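Local coordinates for NDP-rhamnosyltransferase (PDB 3TSA), which is probably a glycosyltransferase of the GT-B fold, built from two Rossmann-like domains facing each other across a cleft, at residues V95-S98 against S99-L103; S153-A156 against H157-L160; R240-A243 against A244-L248. One frame throughout, in Å; residues are numbered along the deposited sequence.

Contact 1: residues V95-S98 against S99-L103; sequences VAQS and SLDQL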
# COMPACT_ATOMS: atom_id res chain seq x y z
N VAL A 95 4.50 21.11 -19.39
CA VAL A 95 5.33 20.18 -18.67
C VAL A 95 6.83 20.49 -18.73
O VAL A 95 7.56 20.34 -17.71
CB VAL A 95 5.03 18.68 -19.06
CG1 VAL A 95 5.89 17.80 -18.27
CG2 VAL A 95 3.49 18.36 -18.78
N ALA A 96 7.31 20.96 -19.88
CA ALA A 96 8.73 21.34 -19.99
C ALA A 96 9.08 22.52 -19.08
O ALA A 96 10.15 22.52 -18.45
CB ALA A 96 9.12 21.63 -21.49
N GLN A 97 8.19 23.51 -18.99
CA GLN A 97 8.48 24.69 -18.19
C GLN A 97 8.46 24.32 -16.72
O GLN A 97 9.30 24.78 -15.95
CB GLN A 97 7.50 25.83 -18.48
CG GLN A 97 7.88 27.14 -17.74
CD GLN A 97 9.31 27.58 -18.07
OE1 GLN A 97 10.16 27.74 -17.16
NE2 GLN A 97 9.60 27.70 -19.37
N SER A 98 7.51 23.46 -16.34
CA SER A 98 7.51 22.88 -14.98
C SER A 98 8.76 22.17 -14.62
O SER A 98 9.22 22.33 -13.48
CB SER A 98 6.37 21.88 -14.81
OG SER A 98 5.27 22.73 -14.82
N SER A 99 9.31 21.40 -15.58
CA SER A 99 10.58 20.66 -15.41
C SER A 99 11.66 21.62 -15.05
O SER A 99 12.38 21.37 -14.12
CB SER A 99 10.92 19.94 -16.69
OG SER A 99 9.82 19.06 -16.96
N LEU A 100 11.78 22.72 -15.81
CA LEU A 100 12.77 23.74 -15.52
C LEU A 100 12.48 24.46 -14.20
O LEU A 100 13.40 24.77 -13.46
CB LEU A 100 12.87 24.77 -16.65
CG LEU A 100 13.47 24.28 -17.99
CD1 LEU A 100 13.36 25.37 -19.00
CD2 LEU A 100 14.96 23.89 -17.73
N ASP A 101 11.22 24.66 -13.90
CA ASP A 101 10.91 25.25 -12.58
C ASP A 101 11.32 24.39 -11.43
O ASP A 101 11.79 24.92 -10.41
CB ASP A 101 9.40 25.57 -12.46
CG ASP A 101 8.95 26.72 -13.38
OD1 ASP A 101 9.76 27.42 -14.03
OD2 ASP A 101 7.72 26.87 -13.49
N GLN A 102 11.14 23.06 -11.55
CA GLN A 102 11.31 22.12 -10.43
C GLN A 102 12.63 21.43 -10.39
O GLN A 102 12.93 20.66 -9.47
CB GLN A 102 10.29 21.00 -10.56
CG GLN A 102 8.87 21.47 -10.42
CD GLN A 102 7.93 20.35 -10.75
OE1 GLN A 102 8.29 19.41 -11.49
NE2 GLN A 102 6.72 20.44 -10.22
N LEU A 103 13.44 21.64 -11.41
CA LEU A 103 14.74 20.95 -11.46
C LEU A 103 15.63 21.04 -10.17
O LEU A 103 16.26 20.04 -9.73
CB LEU A 103 15.49 21.47 -12.70
CG LEU A 103 16.62 20.56 -13.10
CD1 LEU A 103 16.40 19.01 -13.01
CD2 LEU A 103 17.31 20.93 -14.47

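Contact 2: residues S153-A156 against H157-L160; sequences SDRA and HELL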
# COMPACT_ATOMS: atom_id res chain seq x y z
N SER A 153 5.86 14.65 -28.13
CA SER A 153 7.23 14.24 -27.98
C SER A 153 8.15 15.19 -28.77
O SER A 153 9.28 15.53 -28.30
CB SER A 153 7.34 12.82 -28.48
OG SER A 153 8.70 12.51 -28.62
N ASP A 154 7.66 15.68 -29.91
CA ASP A 154 8.47 16.63 -30.71
C ASP A 154 8.68 17.94 -29.97
O ASP A 154 9.79 18.52 -30.08
CB ASP A 154 7.76 16.93 -32.03
CG ASP A 154 8.01 15.83 -33.08
OD1 ASP A 154 8.81 14.87 -32.85
OD2 ASP A 154 7.36 15.90 -34.13
N ARG A 155 7.64 18.46 -29.32
CA ARG A 155 7.76 19.71 -28.53
C ARG A 155 8.64 19.50 -27.33
O ARG A 155 9.44 20.37 -26.96
CB ARG A 155 6.35 20.21 -28.18
CG ARG A 155 6.26 21.55 -27.43
CD ARG A 155 6.84 22.71 -28.35
NE ARG A 155 6.72 23.92 -27.57
CZ ARG A 155 7.27 25.10 -27.87
NH1 ARG A 155 8.03 25.25 -28.96
NH2 ARG A 155 7.04 26.11 -27.05
N ALA A 156 8.53 18.34 -26.66
CA ALA A 156 9.42 18.05 -25.54
C ALA A 156 10.92 18.07 -25.94
O ALA A 156 11.78 18.59 -25.20
CB ALA A 156 9.06 16.69 -24.96
N HIS A 157 11.24 17.50 -27.09
CA HIS A 157 12.61 17.52 -27.63
C HIS A 157 12.98 18.97 -28.01
O HIS A 157 14.08 19.44 -27.65
CB HIS A 157 12.73 16.56 -28.83
CG HIS A 157 13.00 15.15 -28.40
ND1 HIS A 157 14.18 14.79 -27.79
CD2 HIS A 157 12.21 14.05 -28.34
CE1 HIS A 157 14.13 13.52 -27.43
NE2 HIS A 157 12.94 13.04 -27.76
N GLU A 158 12.07 19.68 -28.66
CA GLU A 158 12.38 21.09 -29.05
C GLU A 158 12.79 21.97 -27.86
O GLU A 158 13.77 22.72 -27.94
CB GLU A 158 11.24 21.72 -29.80
CG GLU A 158 11.55 23.08 -30.46
CD GLU A 158 10.26 23.76 -30.99
OE1 GLU A 158 9.14 23.17 -30.88
OE2 GLU A 158 10.37 24.88 -31.52
N LEU A 159 12.06 21.86 -26.75
CA LEU A 159 12.34 22.65 -25.58
C LEU A 159 13.46 22.07 -24.71
O LEU A 159 14.27 22.81 -24.12
CB LEU A 159 11.09 22.79 -24.74
CG LEU A 159 9.97 23.48 -25.47
CD1 LEU A 159 8.77 23.39 -24.65
CD2 LEU A 159 10.38 24.95 -25.82
N LEU A 160 13.53 20.74 -24.62
CA LEU A 160 14.49 20.12 -23.68
C LEU A 160 15.83 19.61 -24.20
O LEU A 160 16.73 19.38 -23.38
CB LEU A 160 13.83 19.01 -22.80
CG LEU A 160 12.64 19.60 -22.00
CD1 LEU A 160 11.79 18.56 -21.28
CD2 LEU A 160 13.03 20.69 -20.94

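Contact 3: residues R240-A243 against A244-L248; sequences RAVA and AATEL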
# COMPACT_ATOMS: atom_id res chain seq x y z
N ARG A 240 -25.72 13.03 -17.74
CA ARG A 240 -26.14 12.36 -18.98
C ARG A 240 -26.16 10.87 -18.77
O ARG A 240 -27.10 10.23 -19.20
CB ARG A 240 -25.23 12.68 -20.17
CG ARG A 240 -25.49 14.10 -20.72
CD ARG A 240 -24.30 14.73 -21.46
NE ARG A 240 -24.65 16.11 -21.92
CZ ARG A 240 -23.76 17.01 -22.37
NH1 ARG A 240 -22.48 16.80 -22.35
NH2 ARG A 240 -24.21 18.22 -22.73
N ALA A 241 -25.15 10.32 -18.11
CA ALA A 241 -25.12 8.85 -17.91
C ALA A 241 -26.18 8.38 -16.95
O ALA A 241 -26.75 7.32 -17.15
CB ALA A 241 -23.70 8.41 -17.37
N VAL A 242 -26.40 9.14 -15.88
CA VAL A 242 -27.42 8.77 -14.84
C VAL A 242 -28.82 8.76 -15.51
O VAL A 242 -29.60 7.83 -15.30
CB VAL A 242 -27.39 9.74 -13.67
CG1 VAL A 242 -28.67 9.53 -12.81
CG2 VAL A 242 -26.17 9.35 -12.82
N ALA A 243 -29.09 9.74 -16.35
CA ALA A 243 -30.42 9.82 -17.01
C ALA A 243 -30.59 8.65 -17.99
O ALA A 243 -31.59 7.90 -17.97
CB ALA A 243 -30.54 11.13 -17.76
N ALA A 244 -29.59 8.42 -18.85
CA ALA A 244 -29.71 7.35 -19.80
C ALA A 244 -29.85 5.98 -19.08
O ALA A 244 -30.68 5.13 -19.51
CB ALA A 244 -28.50 7.37 -20.71
N ALA A 245 -29.06 5.75 -18.03
CA ALA A 245 -29.08 4.43 -17.38
C ALA A 245 -30.38 4.25 -16.62
O ALA A 245 -31.02 3.20 -16.72
CB ALA A 245 -27.87 4.22 -16.41
N THR A 246 -30.76 5.23 -15.82
CA THR A 246 -31.86 4.94 -14.86
C THR A 246 -33.22 4.88 -15.54
O THR A 246 -34.18 4.32 -14.99
CB THR A 246 -31.89 5.94 -13.69
OG1 THR A 246 -32.02 7.30 -14.18
CG2 THR A 246 -30.62 5.81 -12.83
N GLU A 247 -33.33 5.50 -16.71
CA GLU A 247 -34.56 5.45 -17.45
C GLU A 247 -34.80 4.15 -18.18
O GLU A 247 -35.89 3.89 -18.62
CB GLU A 247 -34.52 6.56 -18.47
CG GLU A 247 -34.81 7.89 -17.82
CD GLU A 247 -35.00 8.99 -18.86
OE1 GLU A 247 -34.71 10.15 -18.48
OE2 GLU A 247 -35.41 8.69 -20.04
N LEU A 248 -33.77 3.32 -18.31
CA LEU A 248 -33.86 2.12 -19.09
C LEU A 248 -34.50 1.03 -18.26
O LEU A 248 -34.16 0.90 -17.06
CB LEU A 248 -32.46 1.72 -19.58
CG LEU A 248 -32.50 0.68 -20.70
CD1 LEU A 248 -33.17 1.17 -21.94
CD2 LEU A 248 -31.15 0.09 -20.99

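Contact 1: residues V95-S98 against S99-L103
Ser-99 turns its hydroxyl back onto the preceding turn of the helix, where OG donates a hydrogen bond to Val-95 O at 2.7 Å. The same carbonyl oxygen also takes the Ser-99 backbone N-H at 3.0 Å, and the two donors come from opposite faces of the carbonyl plane. With OG beside its own backbone N (chi1 -59°), the hydroxyl lies within range of the carbonyl four residues back. A serine in the middle of a helix can thus bury its polar end with its hydroxyl proton spent on a carbonyl of its own helix, which suits the buried place of Ser-99. Ser-98, at a more open position, makes the same kind of bond one residue earlier, its OG to Asn-94 O.

The remaining polar links are the regular i to i+4 bonds of an alpha helix. Leu-100 N donates to Ala-96 O at 3.1 Å, Asp-101 N to Gln-97 O at 2.8 Å, and Gln-102 N to Ser-98 O at 2.8 Å, the last being the most bent, with an N-H...O angle of 138°.

Apolar and long polar side chains lie over the backbone between these bonds. Leu-100 lays CB 3.6 Å from Gln-97 O, and Gln-102 brings CG to 3.2 Å from Ser-98 O. Gln-97 and Asp-101, one turn apart on the exposed flank, are polar residues suited to water.

The flanks turned to the other helices carry small and aliphatic residues. Val-95 and Ser-99 pack on Leu-125 and Ile-126 of helix 125-133, which Leu-103 also meets through Ile-126 and Leu-133. Ala-96 faces helix 151-166, and Leu-100, at the edge, reaches Val-163 of it, so that helix 82-113 touches both.

Contact 2: residues S153-A156 against H157-L160
Arg-155 and Glu-158 form an i to i+3 salt bridge on the helix of a beta-alpha-beta crossover, helix 151-166, which links the parallel strands 138-141 and 177-180. Arg-155 NH1 donates to Glu-158 OE1 at 3.0 Å with an N-H...O angle of 161°. The carboxylate oxygen lies near the guanidinium plane, at its edge, but the donor stands well above the carboxylate plane, the two planes being 75° apart. A bend at chi2 (63°) swings the arginine along the helix toward its partner. NE has a second anchor, a hydrogen bond to Ser-93 OG of helix 82-113, which helps fix the rotation of the flat group.

Apolar contact completes the grip. Leu-159, one turn on from Arg-155, covers a face of the guanidinium with its branched end, CD2 standing 3.7 Å from CZ. A leucine suits this place because it can shield that face while also packing on Ser-93 and Ala-96. Ala-156 and Leu-160 are buried against Leu-125 of helix 125-133, where the small alanine lets the helices approach.

The backbone supplies regular i to i+4 bonds, among them Leu-160 N to Ala-156 O at 2.8 Å. On another flank the His-157 ring bonds through ND1 to Asp-161 OD1, while its CD2 rests 3.3 Å from Ser-153 O.

Contact 3: residues R240-A243 against A244-L248
Thr-246 folds back over Val-242 near the C-terminal part of helix 236-246, and here the contact is tight. Its OG1 donates to Val-242 O at 2.7 Å and its backbone N to the same oxygen at 2.9 Å, from opposite faces of the carbonyl plane. Chi1 of 57° sets OG1 between the backbone N and the carbonyl carbon, leaving Thr-246 CG2 beside N and 4.2 Å from Val-242 CG1. Threonine thus offers a hydroxyl to the helix, and its side chain also packs on Ala-253 and Pro-269.

Ala-241, Ala-244 and Ala-245 are buried, their small methyls taking little room beside the backbone; Ala-245 N bonds to Ala-241 O at 2.9 Å.

The solvent side is looser. There the backbone bond lengthens, exposed Glu-247 N reaching O of partly exposed Ala-243 at 3.2 Å, and Arg-240 starts its side chain away from residues 244-248. The Glu-247 carboxylate goes through OE2 to His-343 NE2.

Around this helix, Val-242 packs on Ile-223 and Ile-255 of strands 219-224 and 251-256, while Ala-241 and Ala-244 meet Phe-346 of helix 343-354.

Overall arrangement
From the N terminus, the chain passes through contact 1 on helix 82-113, then contact 2 on helix 151-166, and reaches contact 3 in the second domain. Contacts 1 and 2 each span about two turns of one helix, and contact 3 runs from helix 236-246 into the residues that follow. Lying in series, none closes a large loop, nests or crosses. Contacts 1 and 2 meet directly, Ala-96 CB lying 3.6 Å from Leu-159 CD1, and both helices also pack on helix 125-133 of the N-terminal parallel sheet domain. Contact 3 sits about 43 Å from either, centre to centre, across the middle of the chain, and packs against the parallel sheet of the C-terminal domain.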